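Local atomic coordinates of carbohydrate deacetylase (PDB entry 2I5I), a protein that probably removes acetyl groups from acetylated carbohydrates, a magnesium-dependent step in the breakdown of oligosaccharides. Residues K5-N10 with I253-Y258; Y16-T21 with D219-N224; V33-A38 with P124-S129; L65-N70 with N108-Q113; P82-E87 with E104-E109. One frame throughout, in Å; residues are numbered along the deposited sequence. Where two conformers were deposited one is given.

Overall arrangement
Contacts 1 and 3 share the central parallel sheet: strand 6-11 is next to 35-38, and Asn10 and Ala256 of contact 1 meet Ser35 and Thr34 of contact 3. Contact 3 is the most central, its centre about 5 Å from that of the chain, and is polar; contact 1 is strand pairing with aliphatic packing. Contact 4 joins the end of strand 60-65 to helix 103-117 through aromatic packing and buried hydrogen bonds of a glutamine amide. Contact 5 uses the same helix one turn earlier but is only partly buried, relying on a carboxylate and one leucine. Contact 2 stands apart from the sheet, joining two helix starts through one aspartate; its Tyr16 touches Leu69 of contact 4.

Contact 1: K5-N10 with I253-Y258; sequences KKLIIN and ILLANY
Leu7, Ile9, Ile253 and Leu255 crowd together on one face of the sheet. Leu7 CB presses on Ile253 CG2 at 3.5 Å, closer than usual van der Waals contact. With CG anti to the backbone N (chi1 177°), Leu7 lies alongside Leu255, both pointing the same way. Leu255 CD2 is also met obliquely by Ile9 CD1 at 3.5 Å. Leu198 of helix 191-203 and Ile248 of helix 242-250 cover this face. On the other face Ile8 crosses Tyr258 at about a right angle and sets CD1 over the ring, 4.0 Å from its centroid, a CH-pi contact. Strand 254-256, the last of the chain, runs parallel to the first, 6-11, which also pairs with 35-38 and 208-213, so the sheet branches here, consistent with the beta/alpha fold of YdjC-type deacetylases. Leu254 N donates to Lys5 O at 3.0 Å and Leu7 N to Leu254 O at 2.9 Å, both nearly along the C=O axis. Ala256 N reaches Leu7 O at 2.8 Å from 47° above the carbonyl plane. At the polar edge, Lys6 NZ forms salt bridges to Glu207 of its own chain and Asp111 of the second subunit, and Tyr258 OH bonds to Glu210.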
# COMPACT_ATOMS: atom_id res chain seq x y z
N LYS A 5 -7.94 15.14 31.30
CA LYS A 5 -9.26 15.07 30.68
C LYS A 5 -9.10 14.40 29.31
O LYS A 5 -8.25 14.83 28.54
CB LYS A 5 -9.92 16.43 30.54
CG LYS A 5 -9.95 17.23 31.83
CD LYS A 5 -11.30 17.09 32.52
CE LYS A 5 -11.33 17.71 33.90
NZ LYS A 5 -12.32 18.81 34.06
N LYS A 6 -9.91 13.37 29.07
CA LYS A 6 -9.81 12.67 27.78
C LYS A 6 -11.06 12.95 26.96
O LYS A 6 -12.19 12.70 27.39
CB LYS A 6 -9.61 11.18 28.01
CG LYS A 6 -8.32 10.88 28.76
CD LYS A 6 -8.29 9.38 29.06
CE LYS A 6 -8.41 9.17 30.56
NZ LYS A 6 -7.05 9.18 31.16
N LEU A 7 -10.83 13.50 25.77
CA LEU A 7 -11.88 13.95 24.90
C LEU A 7 -11.90 13.14 23.59
O LEU A 7 -10.95 13.18 22.83
CB LEU A 7 -11.74 15.43 24.55
CG LEU A 7 -12.78 15.98 23.58
CD1 LEU A 7 -14.19 15.83 24.14
CD2 LEU A 7 -12.55 17.45 23.25
N ILE A 8 -12.98 12.42 23.41
CA ILE A 8 -13.30 11.67 22.22
C ILE A 8 -14.20 12.57 21.38
O ILE A 8 -15.26 13.03 21.84
CB ILE A 8 -14.00 10.35 22.58
CG1 ILE A 8 -13.18 9.44 23.48
CG2 ILE A 8 -14.45 9.64 21.32
CD1 ILE A 8 -13.99 8.28 24.03
N ILE A 9 -13.79 12.88 20.17
CA ILE A 9 -14.51 13.63 19.16
C ILE A 9 -14.83 12.63 18.06
O ILE A 9 -13.98 12.14 17.33
CB ILE A 9 -13.71 14.83 18.63
CG1 ILE A 9 -13.26 15.72 19.78
CG2 ILE A 9 -14.49 15.63 17.60
CD1 ILE A 9 -12.49 16.95 19.42
N ASN A 10 -16.12 12.27 18.04
CA ASN A 10 -16.56 11.15 17.22
C ASN A 10 -17.50 11.66 16.15
O ASN A 10 -18.52 12.28 16.43
CB ASN A 10 -17.26 10.05 18.04
CG ASN A 10 -17.64 8.86 17.19
OD1 ASN A 10 -16.93 7.84 17.14
ND2 ASN A 10 -18.77 8.99 16.52
N ILE A 253 -6.27 19.50 27.13
CA ILE A 253 -7.11 18.33 26.90
C ILE A 253 -6.44 17.32 25.98
O ILE A 253 -5.83 17.70 24.98
CB ILE A 253 -8.49 18.75 26.35
CG1 ILE A 253 -9.22 19.66 27.34
CG2 ILE A 253 -9.34 17.57 25.92
CD1 ILE A 253 -10.42 20.40 26.85
N LEU A 254 -6.56 16.05 26.36
CA LEU A 254 -6.01 14.91 25.64
C LEU A 254 -7.02 14.40 24.61
O LEU A 254 -8.13 14.04 25.00
CB LEU A 254 -5.65 13.73 26.53
CG LEU A 254 -4.49 13.89 27.52
CD1 LEU A 254 -4.30 12.62 28.34
CD2 LEU A 254 -3.24 14.29 26.76
N LEU A 255 -6.64 14.37 23.33
CA LEU A 255 -7.62 13.84 22.37
C LEU A 255 -7.52 12.33 22.27
O LEU A 255 -6.50 11.78 21.86
CB LEU A 255 -7.44 14.47 20.98
CG LEU A 255 -7.99 15.88 20.81
CD1 LEU A 255 -7.59 16.46 19.45
CD2 LEU A 255 -9.51 15.90 20.95
N ALA A 256 -8.61 11.65 22.63
CA ALA A 256 -8.63 10.21 22.74
C ALA A 256 -9.69 9.53 21.90
O ALA A 256 -10.48 10.14 21.20
CB ALA A 256 -8.86 9.88 24.22
N ASN A 257 -9.72 8.20 22.00
CA ASN A 257 -10.70 7.39 21.30
C ASN A 257 -11.23 6.33 22.26
O ASN A 257 -10.79 6.38 23.42
CB ASN A 257 -10.12 6.77 20.03
CG ASN A 257 -8.86 5.97 20.27
OD1 ASN A 257 -8.79 5.17 21.21
ND2 ASN A 257 -7.88 6.21 19.41
N TYR A 258 -12.13 5.47 21.83
CA TYR A 258 -12.70 4.48 22.76
C TYR A 258 -11.74 3.37 23.14
O TYR A 258 -12.10 2.49 23.94
CB TYR A 258 -14.00 3.88 22.20
CG TYR A 258 -15.27 4.65 22.52
CD1 TYR A 258 -15.65 5.79 21.84
CD2 TYR A 258 -16.13 4.22 23.52
CE1 TYR A 258 -16.81 6.50 22.12
CE2 TYR A 258 -17.29 4.91 23.81
CZ TYR A 258 -17.65 6.05 23.13
OH TYR A 258 -18.81 6.70 23.43

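Contact 2: Y16-T21 with D219-N224; sequences YTPAVT and DTILQN
Hydrogen bonds converge on the carboxylate of Asp219. Thr17 and Asp219 meet tip to tip: OG1 of Thr17 donates to OD1 of Asp219 at a short 2.5 Å, on the syn lone pair. The same OD1 takes the Leu222 N-H at 2.9 Å, from above the carboxylate plane, so two donors grip one oxygen. OD2 is engaged separately by Ala19 N at 3.0 Å, again from above the plane. Asp219 holds CG between its backbone N and carbonyl carbon (chi1 51°), which turns the carboxylate back over the start of its own helix.

Apolar contacts wrap round this polar knot. Ile221 lays CG2 against Thr17 CB at 3.6 Å, and its CD1 crosses Pro18 at CD. Leu222 puts CD2 against Val20 CG2 at 4.0 Å and CD1 beside Tyr16 CE2. The Tyr16 side chain is about 5 Å from that of His130, a predicted magnesium ligand. Phe217 of the third subunit packs on Ala19 and Asp219.

Asp219 is a classic N-cap of helix 220-225, and here its second oxygen also binds an N-H in the first turn of helix 18-29; the two helix starts would be expected to stabilise its negative charge.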
# COMPACT_ATOMS: atom_id res chain seq x y z
N TYR A 16 -22.04 6.34 5.46
CA TYR A 16 -23.39 6.76 5.11
C TYR A 16 -23.48 6.95 3.60
O TYR A 16 -24.30 6.36 2.89
CB TYR A 16 -23.74 8.01 5.88
CG TYR A 16 -25.20 8.42 5.93
CD1 TYR A 16 -26.22 7.55 5.58
CD2 TYR A 16 -25.53 9.70 6.34
CE1 TYR A 16 -27.54 7.97 5.64
CE2 TYR A 16 -26.84 10.12 6.41
CZ TYR A 16 -27.84 9.25 6.06
OH TYR A 16 -29.16 9.67 6.12
N THR A 17 -22.62 7.82 3.09
CA THR A 17 -22.47 8.02 1.64
C THR A 17 -21.00 8.28 1.32
O THR A 17 -20.23 8.66 2.21
CB THR A 17 -23.38 9.11 1.07
OG1 THR A 17 -22.66 10.32 0.86
CG2 THR A 17 -24.50 9.62 1.99
N PRO A 18 -20.57 8.07 0.09
CA PRO A 18 -19.16 8.33 -0.26
C PRO A 18 -18.62 9.68 0.16
O PRO A 18 -17.49 9.78 0.64
CB PRO A 18 -19.19 8.21 -1.81
CG PRO A 18 -20.23 7.14 -2.01
CD PRO A 18 -21.33 7.57 -1.05
N ALA A 19 -19.35 10.79 0.03
CA ALA A 19 -18.88 12.09 0.43
C ALA A 19 -18.89 12.32 1.94
O ALA A 19 -18.07 13.07 2.46
CB ALA A 19 -19.72 13.21 -0.20
N VAL A 20 -19.83 11.69 2.63
CA VAL A 20 -19.79 11.75 4.09
C VAL A 20 -18.49 11.08 4.54
O VAL A 20 -17.73 11.71 5.26
CB VAL A 20 -21.01 11.08 4.74
CG1 VAL A 20 -20.78 10.97 6.25
CG2 VAL A 20 -22.29 11.85 4.47
N THR A 21 -18.23 9.86 4.09
CA THR A 21 -17.00 9.13 4.43
C THR A 21 -15.77 9.99 4.20
O THR A 21 -14.85 10.11 5.01
CB THR A 21 -16.92 7.83 3.64
OG1 THR A 21 -17.98 6.95 4.14
CG2 THR A 21 -15.61 7.08 3.81
N ASP A 219 -22.58 15.15 -1.36
CA ASP A 219 -22.84 14.45 -2.63
C ASP A 219 -24.35 14.41 -2.81
O ASP A 219 -25.13 14.79 -1.93
CB ASP A 219 -22.22 13.08 -2.76
CG ASP A 219 -22.42 12.05 -1.68
OD1 ASP A 219 -23.17 12.25 -0.70
OD2 ASP A 219 -21.78 10.98 -1.79
N THR A 220 -24.82 14.00 -3.98
CA THR A 220 -26.27 13.93 -4.14
C THR A 220 -26.84 12.85 -3.22
O THR A 220 -27.98 12.97 -2.80
CB THR A 220 -26.70 13.61 -5.57
OG1 THR A 220 -26.05 12.39 -5.98
CG2 THR A 220 -26.23 14.69 -6.54
N ILE A 221 -26.05 11.81 -2.96
CA ILE A 221 -26.56 10.72 -2.12
C ILE A 221 -26.91 11.29 -0.75
O ILE A 221 -28.00 11.05 -0.23
CB ILE A 221 -25.59 9.55 -2.02
CG1 ILE A 221 -25.18 9.01 -3.41
CG2 ILE A 221 -26.13 8.39 -1.19
CD1 ILE A 221 -23.70 8.70 -3.43
N LEU A 222 -26.03 12.09 -0.14
CA LEU A 222 -26.40 12.71 1.13
C LEU A 222 -27.63 13.58 0.98
O LEU A 222 -28.57 13.54 1.79
CB LEU A 222 -25.23 13.52 1.68
CG LEU A 222 -25.52 14.34 2.94
CD1 LEU A 222 -25.99 13.46 4.08
CD2 LEU A 222 -24.28 15.14 3.32
N GLN A 223 -27.65 14.41 -0.07
CA GLN A 223 -28.79 15.30 -0.28
C GLN A 223 -30.12 14.56 -0.37
O GLN A 223 -31.19 15.06 0.00
CB GLN A 223 -28.60 16.05 -1.59
CG GLN A 223 -27.80 17.33 -1.59
CD GLN A 223 -28.25 18.20 -2.77
OE1 GLN A 223 -28.49 17.66 -3.85
NE2 GLN A 223 -28.38 19.49 -2.54
N ASN A 224 -30.06 13.36 -0.93
CA ASN A 224 -31.24 12.56 -1.19
C ASN A 224 -31.79 11.95 0.11
O ASN A 224 -32.97 11.66 0.20
CB ASN A 224 -30.92 11.43 -2.15
CG ASN A 224 -30.71 11.91 -3.59
OD1 ASN A 224 -31.03 13.04 -3.94
ND2 ASN A 224 -30.17 11.02 -4.41

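Contact 3: V33-A38 with P124-S129; sequences VTSTTA and PDHIDS
The tight part of this contact centres on Thr37, which points its two branches at different partners. OG1, held between the backbone N and the carbonyl carbon (chi1 47°), meets Asp128 tip to tip and donates to OD2 at 2.7 Å, on the syn lone pair. The methyl CG2, anti to the carbonyl carbon, presses obliquely on the His126 ring, 3.1 Å from NE2 and 3.3 Å from CE1. Strands 35-38 and 127-129 are not neighbours: strand 60-65 pairs with both, and the curl of this parallel sheet brings their side chains together across it, as inside a beta/alpha barrel. From that middle strand His64 gives its ND1 proton to Asp128 OD1. His64, Asp13 and His130, the last a predicted magnesium ligand, may form a metal site, in which case Asp128 would be a second-shell residue that orients His64 and probably makes it a stronger donor of electrons to the metal. Toward Asp125, which is partly exposed, the packing is looser and water enters. Ser35 OG, hydrogen-bonded to Asn10 OD1, is 3.6 Å from His126 CE1, and a water donates to both Ser35 OG, at 2.6 Å, and Asp125 OD2, at 2.7 Å. Asp125 OD1 fixes the rotation of the imidazole by accepting from His126 ND1 at 2.7 Å with an N-H...O angle of 167°, the oxygen close to the ring plane.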
# COMPACT_ATOMS: atom_id res chain seq x y z
N VAL A 33 -11.11 15.35 14.80
CA VAL A 33 -11.91 14.14 14.90
C VAL A 33 -10.99 12.95 15.19
O VAL A 33 -10.02 12.69 14.46
CB VAL A 33 -12.75 13.86 13.65
CG1 VAL A 33 -13.40 12.49 13.71
CG2 VAL A 33 -13.79 14.96 13.46
N THR A 34 -11.26 12.22 16.27
CA THR A 34 -10.37 11.11 16.63
C THR A 34 -10.98 9.74 16.44
O THR A 34 -10.30 8.70 16.51
CB THR A 34 -9.96 11.22 18.13
OG1 THR A 34 -11.13 10.85 18.87
CG2 THR A 34 -9.59 12.63 18.54
N SER A 35 -12.27 9.71 16.17
CA SER A 35 -13.08 8.52 16.06
C SER A 35 -14.26 8.72 15.14
O SER A 35 -14.66 9.87 14.91
CB SER A 35 -13.56 8.18 17.48
OG SER A 35 -14.40 7.05 17.49
N THR A 36 -14.82 7.63 14.64
CA THR A 36 -16.07 7.65 13.90
C THR A 36 -16.85 6.38 14.20
O THR A 36 -16.28 5.37 14.65
CB THR A 36 -15.81 7.81 12.40
OG1 THR A 36 -17.01 8.09 11.65
CG2 THR A 36 -15.22 6.52 11.86
N THR A 37 -18.14 6.43 13.91
CA THR A 37 -18.95 5.20 13.99
C THR A 37 -19.68 5.00 12.66
O THR A 37 -20.21 6.00 12.17
CB THR A 37 -19.96 5.23 15.15
OG1 THR A 37 -20.67 6.46 15.18
CG2 THR A 37 -19.17 5.08 16.45
N ALA A 38 -19.61 3.77 12.18
CA ALA A 38 -19.99 3.38 10.84
C ALA A 38 -21.27 2.57 10.74
O ALA A 38 -21.53 1.73 11.60
CB ALA A 38 -18.83 2.55 10.27
N PRO A 124 -15.37 -3.61 15.79
CA PRO A 124 -15.61 -2.21 16.17
C PRO A 124 -14.91 -1.93 17.50
O PRO A 124 -14.72 -2.86 18.30
CB PRO A 124 -17.11 -2.14 16.33
CG PRO A 124 -17.60 -3.54 16.45
CD PRO A 124 -16.59 -4.42 15.78
N ASP A 125 -14.50 -0.70 17.80
CA ASP A 125 -13.91 -0.46 19.12
C ASP A 125 -14.98 -0.01 20.11
O ASP A 125 -14.72 0.15 21.32
CB ASP A 125 -12.76 0.53 18.98
CG ASP A 125 -13.14 1.97 18.74
OD1 ASP A 125 -14.32 2.19 18.41
OD2 ASP A 125 -12.26 2.86 18.88
N HIS A 126 -16.19 0.24 19.63
CA HIS A 126 -17.30 0.67 20.48
C HIS A 126 -18.61 0.68 19.71
O HIS A 126 -18.66 0.42 18.50
CB HIS A 126 -17.01 2.03 21.10
CG HIS A 126 -17.27 3.25 20.30
ND1 HIS A 126 -16.40 3.70 19.33
CD2 HIS A 126 -18.28 4.16 20.33
CE1 HIS A 126 -16.88 4.82 18.81
NE2 HIS A 126 -18.03 5.14 19.38
N ILE A 127 -19.67 0.98 20.44
CA ILE A 127 -21.03 0.98 19.94
C ILE A 127 -21.72 2.30 20.25
O ILE A 127 -21.59 2.87 21.33
CB ILE A 127 -21.88 -0.16 20.57
CG1 ILE A 127 -21.37 -1.55 20.27
CG2 ILE A 127 -23.34 -0.02 20.18
CD1 ILE A 127 -22.03 -2.64 21.08
N ASP A 128 -22.49 2.80 19.30
CA ASP A 128 -23.36 3.95 19.49
C ASP A 128 -24.55 3.75 18.57
O ASP A 128 -24.64 2.66 17.98
CB ASP A 128 -22.62 5.25 19.28
CG ASP A 128 -22.31 5.59 17.83
OD1 ASP A 128 -22.55 4.76 16.94
OD2 ASP A 128 -21.80 6.71 17.62
N SER A 129 -25.42 4.74 18.39
CA SER A 129 -26.55 4.52 17.51
C SER A 129 -27.00 5.79 16.79
O SER A 129 -26.95 6.90 17.35
CB SER A 129 -27.78 4.02 18.31
OG SER A 129 -28.14 5.24 18.96
O HOH W 1 -13.00 5.50 19.08

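Contact 4: L65-N70 with N108-Q113; sequences LTLTLN and NEWDAQ
Trp110 lies with one indole face against Leu65, while its N-H edge turns to the backbone of Thr66. Leu65 CB stands almost exactly on the normal of the five-membered ring, 3.9 Å from its centroid in a CH-pi contact, and CD1 reaches on toward the rim, 3.8 Å from Trp110 CD2. CD2 of Leu65, the other branch, turns instead to Gln113 CB at 3.7 Å. Leu67 crosses the indole at about a right angle, its CD1 3.6 Å from Trp110 CZ2.

Gln113, one turn along the helix, runs out extended (chi2 174°) and sets its amide against the Thr66 backbone. OE1 accepts from Thr66 N at 2.9 Å, and NE2 donates to Thr66 O at 3.0 Å in a nearly straight bond; each acceptor is used in its carbonyl plane, on a lone pair. The pairing imitates a neighbouring strand just past the end of strand 60-65. That strand, helix 103-117 and strand 127-129 make a beta-alpha-beta crossover with a long excursion before the helix, and this contact packs the helix on the first strand's exit. Thr66 O has a second donor, Trp110 NE1, coming along the ring edge at 3.1 Å in a weak bond. Both amide hydrogens of Gln113 are spent, since NE2 also donates to Glu109 OE2 at 2.8 Å, on the anti lone pair; Glu109 is itself held by Ile75 N and Leu76 N. The Thr66 side chain touches His130, the predicted magnesium ligand.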
# COMPACT_ATOMS: atom_id res chain seq x y z
N LEU A 65 -25.19 1.52 15.30
CA LEU A 65 -26.42 0.74 15.16
C LEU A 65 -27.59 1.63 14.77
O LEU A 65 -27.57 2.81 15.09
CB LEU A 65 -26.74 0.02 16.47
CG LEU A 65 -25.69 -0.94 17.02
CD1 LEU A 65 -26.13 -1.32 18.44
CD2 LEU A 65 -25.51 -2.17 16.16
N THR A 66 -28.60 1.09 14.09
CA THR A 66 -29.77 1.83 13.68
C THR A 66 -31.05 0.99 13.64
O THR A 66 -31.06 -0.22 13.43
CB THR A 66 -29.57 2.47 12.28
OG1 THR A 66 -30.66 3.36 12.00
CG2 THR A 66 -29.52 1.40 11.23
N LEU A 67 -32.14 1.72 13.86
CA LEU A 67 -33.49 1.25 13.68
C LEU A 67 -34.29 2.19 12.79
O LEU A 67 -35.46 1.94 12.53
CB LEU A 67 -34.22 1.13 15.03
CG LEU A 67 -33.72 0.02 15.95
CD1 LEU A 67 -34.43 0.06 17.30
CD2 LEU A 67 -33.89 -1.35 15.32
N THR A 68 -33.67 3.28 12.32
CA THR A 68 -34.45 4.37 11.73
C THR A 68 -33.77 4.98 10.51
O THR A 68 -34.14 6.07 10.08
CB THR A 68 -34.66 5.50 12.77
OG1 THR A 68 -33.38 6.02 13.13
CG2 THR A 68 -35.27 5.00 14.07
N LEU A 69 -32.75 4.33 9.96
CA LEU A 69 -32.00 4.92 8.85
C LEU A 69 -32.93 5.07 7.64
O LEU A 69 -33.47 4.10 7.11
CB LEU A 69 -30.77 4.12 8.50
CG LEU A 69 -29.81 4.60 7.41
CD1 LEU A 69 -29.07 5.86 7.83
CD2 LEU A 69 -28.80 3.52 7.06
N ASN A 70 -33.08 6.32 7.24
CA ASN A 70 -33.90 6.67 6.10
C ASN A 70 -33.43 5.88 4.88
O ASN A 70 -32.25 5.84 4.58
CB ASN A 70 -33.86 8.18 5.89
CG ASN A 70 -34.75 8.68 4.78
OD1 ASN A 70 -34.22 9.35 3.90
ND2 ASN A 70 -36.05 8.40 4.77
N ASN A 108 -31.82 -9.02 17.87
CA ASN A 108 -31.34 -9.85 16.78
C ASN A 108 -30.78 -9.00 15.65
O ASN A 108 -29.73 -9.29 15.08
CB ASN A 108 -32.45 -10.76 16.24
CG ASN A 108 -32.89 -11.76 17.29
OD1 ASN A 108 -32.07 -12.18 18.12
ND2 ASN A 108 -34.16 -12.15 17.28
N GLU A 109 -31.53 -7.95 15.33
CA GLU A 109 -31.08 -7.08 14.23
C GLU A 109 -29.78 -6.37 14.60
O GLU A 109 -28.84 -6.31 13.80
CB GLU A 109 -32.17 -6.08 13.86
CG GLU A 109 -31.70 -4.97 12.92
CD GLU A 109 -31.23 -5.46 11.57
OE1 GLU A 109 -31.63 -6.57 11.16
OE2 GLU A 109 -30.50 -4.70 10.88
N TRP A 110 -29.70 -5.82 15.82
CA TRP A 110 -28.45 -5.13 16.19
C TRP A 110 -27.30 -6.11 16.27
O TRP A 110 -26.15 -5.82 15.89
CB TRP A 110 -28.68 -4.35 17.48
CG TRP A 110 -29.40 -3.05 17.25
CD1 TRP A 110 -29.80 -2.48 16.07
CD2 TRP A 110 -29.80 -2.14 18.28
NE1 TRP A 110 -30.43 -1.28 16.32
CE2 TRP A 110 -30.45 -1.04 17.67
CE3 TRP A 110 -29.68 -2.16 19.67
CZ2 TRP A 110 -30.96 0.02 18.42
CZ3 TRP A 110 -30.19 -1.10 20.41
CH2 TRP A 110 -30.83 -0.02 19.80
N ASP A 111 -27.56 -7.33 16.75
CA ASP A 111 -26.52 -8.36 16.76
C ASP A 111 -26.05 -8.60 15.33
O ASP A 111 -24.86 -8.68 15.03
CB ASP A 111 -27.08 -9.62 17.40
CG ASP A 111 -26.17 -10.83 17.38
OD1 ASP A 111 -25.17 -10.86 18.13
OD2 ASP A 111 -26.46 -11.77 16.62
N ALA A 112 -27.00 -8.71 14.42
CA ALA A 112 -26.70 -8.86 12.99
C ALA A 112 -25.88 -7.68 12.47
O ALA A 112 -24.99 -7.86 11.64
CB ALA A 112 -28.02 -8.97 12.24
N GLN A 113 -26.16 -6.47 12.95
CA GLN A 113 -25.43 -5.30 12.48
C GLN A 113 -23.99 -5.34 12.93
O GLN A 113 -23.05 -4.87 12.30
CB GLN A 113 -26.11 -4.01 12.95
CG GLN A 113 -27.32 -3.68 12.08
CD GLN A 113 -28.13 -2.50 12.58
OE1 GLN A 113 -27.63 -1.52 13.14
NE2 GLN A 113 -29.44 -2.56 12.36

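Contact 5: P82-E87 with E104-E109; sequences PSLVDE and EEVYNE
Helix 103-117, the helical arm of a beta-alpha-beta crossover, is met near its start by the long excursion that follows strand 60-65. The contact is ordinary packing of that loop on the helix, well away from the predicted magnesium ligand, and it has a polar, outer half and an apolar, inner half.

In the outer half Glu105 extends from the helix, with CG anti to the carbonyl carbon and the chain straight beyond it (chi2 178°), so that its carboxylate reaches the turn at Pro82 and Ser83. Ser83 N donates to Glu105 OE1 at 2.7 Å with a bent N-H...O angle of 144°. OE1 is modelled too close to the Ser83 side chain, so its exact place is less certain than the bond suggests. Pro82 crosses the end of Glu105 at about a right angle, presenting its ring CD to OE2. Ser83 OG is hydrogen-bonded to Asn102 N, just before the helix.

The inner half belongs to Leu84, whose CG is anti to the carbonyl carbon (chi1 -58°) and whose side chain slides past that of Glu105 in the opposite direction. Its two methyls fork over successive turns of the helix: CD2 rests on Val106 CG2 at 3.8 Å, and CD1 on Glu109 CB at 3.6 Å.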
# COMPACT_ATOMS: atom_id res chain seq x y z
N PRO A 82 -40.14 -8.35 11.65
CA PRO A 82 -41.26 -7.68 11.00
C PRO A 82 -41.69 -6.41 11.72
O PRO A 82 -42.30 -5.53 11.12
CB PRO A 82 -42.37 -8.74 11.07
CG PRO A 82 -42.00 -9.67 12.16
CD PRO A 82 -40.50 -9.65 12.24
N SER A 83 -41.39 -6.33 13.02
CA SER A 83 -41.79 -5.17 13.80
C SER A 83 -40.94 -3.95 13.50
O SER A 83 -41.20 -2.83 13.92
CB SER A 83 -41.66 -5.50 15.29
OG SER A 83 -40.28 -5.42 15.68
N LEU A 84 -39.84 -4.18 12.76
CA LEU A 84 -38.87 -3.12 12.57
C LEU A 84 -39.12 -2.35 11.27
O LEU A 84 -38.49 -1.30 11.10
CB LEU A 84 -37.46 -3.70 12.55
CG LEU A 84 -36.98 -4.49 13.76
CD1 LEU A 84 -35.46 -4.61 13.72
CD2 LEU A 84 -37.42 -3.86 15.08
N VAL A 85 -39.99 -2.87 10.41
CA VAL A 85 -40.11 -2.27 9.08
C VAL A 85 -41.47 -1.78 8.64
O VAL A 85 -42.51 -2.26 9.07
CB VAL A 85 -39.66 -3.33 8.05
CG1 VAL A 85 -38.27 -3.83 8.44
CG2 VAL A 85 -40.66 -4.46 7.94
N ASP A 86 -41.44 -0.81 7.72
CA ASP A 86 -42.71 -0.35 7.13
C ASP A 86 -43.20 -1.37 6.11
O ASP A 86 -42.66 -2.45 5.92
CB ASP A 86 -42.53 1.04 6.53
CG ASP A 86 -41.62 1.13 5.31
OD1 ASP A 86 -41.33 0.11 4.68
OD2 ASP A 86 -41.22 2.27 4.98
N GLU A 87 -44.28 -1.02 5.40
CA GLU A 87 -44.87 -1.97 4.46
C GLU A 87 -43.93 -2.44 3.37
O GLU A 87 -44.12 -3.55 2.84
CB GLU A 87 -46.10 -1.31 3.81
CG GLU A 87 -45.71 -0.44 2.61
CD GLU A 87 -46.90 0.32 2.05
OE1 GLU A 87 -47.97 -0.31 1.92
OE2 GLU A 87 -46.77 1.52 1.75
N GLU A 104 -36.92 -8.10 21.18
CA GLU A 104 -36.19 -9.29 20.78
C GLU A 104 -35.71 -9.16 19.33
O GLU A 104 -34.58 -9.56 19.04
CB GLU A 104 -37.03 -10.56 20.92
N GLU A 105 -36.58 -8.60 18.50
CA GLU A 105 -36.19 -8.34 17.11
C GLU A 105 -35.09 -7.28 17.06
O GLU A 105 -34.17 -7.43 16.26
CB GLU A 105 -37.39 -7.91 16.28
CG GLU A 105 -38.42 -9.02 16.11
CD GLU A 105 -39.64 -8.61 15.33
OE1 GLU A 105 -39.69 -7.47 14.82
OE2 GLU A 105 -40.57 -9.44 15.23
N VAL A 106 -35.19 -6.27 17.91
CA VAL A 106 -34.15 -5.23 17.96
C VAL A 106 -32.82 -5.87 18.35
O VAL A 106 -31.76 -5.61 17.78
CB VAL A 106 -34.52 -4.09 18.92
CG1 VAL A 106 -33.43 -3.01 18.93
CG2 VAL A 106 -35.85 -3.47 18.54
N TYR A 107 -32.87 -6.73 19.34
CA TYR A 107 -31.67 -7.47 19.73
C TYR A 107 -31.04 -8.23 18.56
O TYR A 107 -29.90 -8.10 18.29
CB TYR A 107 -31.96 -8.45 20.88
CG TYR A 107 -30.75 -9.18 21.43
CD1 TYR A 107 -30.35 -10.37 20.90
CD2 TYR A 107 -30.05 -8.69 22.49
CE1 TYR A 107 -29.26 -11.02 21.38
CE2 TYR A 107 -28.99 -9.34 22.99
CZ TYR A 107 -28.58 -10.50 22.43
OH TYR A 107 -27.52 -11.15 22.95
N ASN A 108 -31.82 -9.02 17.87
CA ASN A 108 -31.34 -9.85 16.78
C ASN A 108 -30.78 -9.00 15.65
O ASN A 108 -29.73 -9.29 15.08
CB ASN A 108 -32.45 -10.76 16.24
CG ASN A 108 -32.89 -11.76 17.29
OD1 ASN A 108 -32.07 -12.18 18.12
ND2 ASN A 108 -34.16 -12.15 17.28
N GLU A 109 -31.53 -7.95 15.33
CA GLU A 109 -31.08 -7.08 14.23
C GLU A 109 -29.78 -6.37 14.60
O GLU A 109 -28.84 -6.31 13.80
CB GLU A 109 -32.17 -6.08 13.86
CG GLU A 109 -31.70 -4.97 12.92
CD GLU A 109 -31.23 -5.46 11.57
OE1 GLU A 109 -31.63 -6.57 11.16
OE2 GLU A 109 -30.50 -4.70 10.88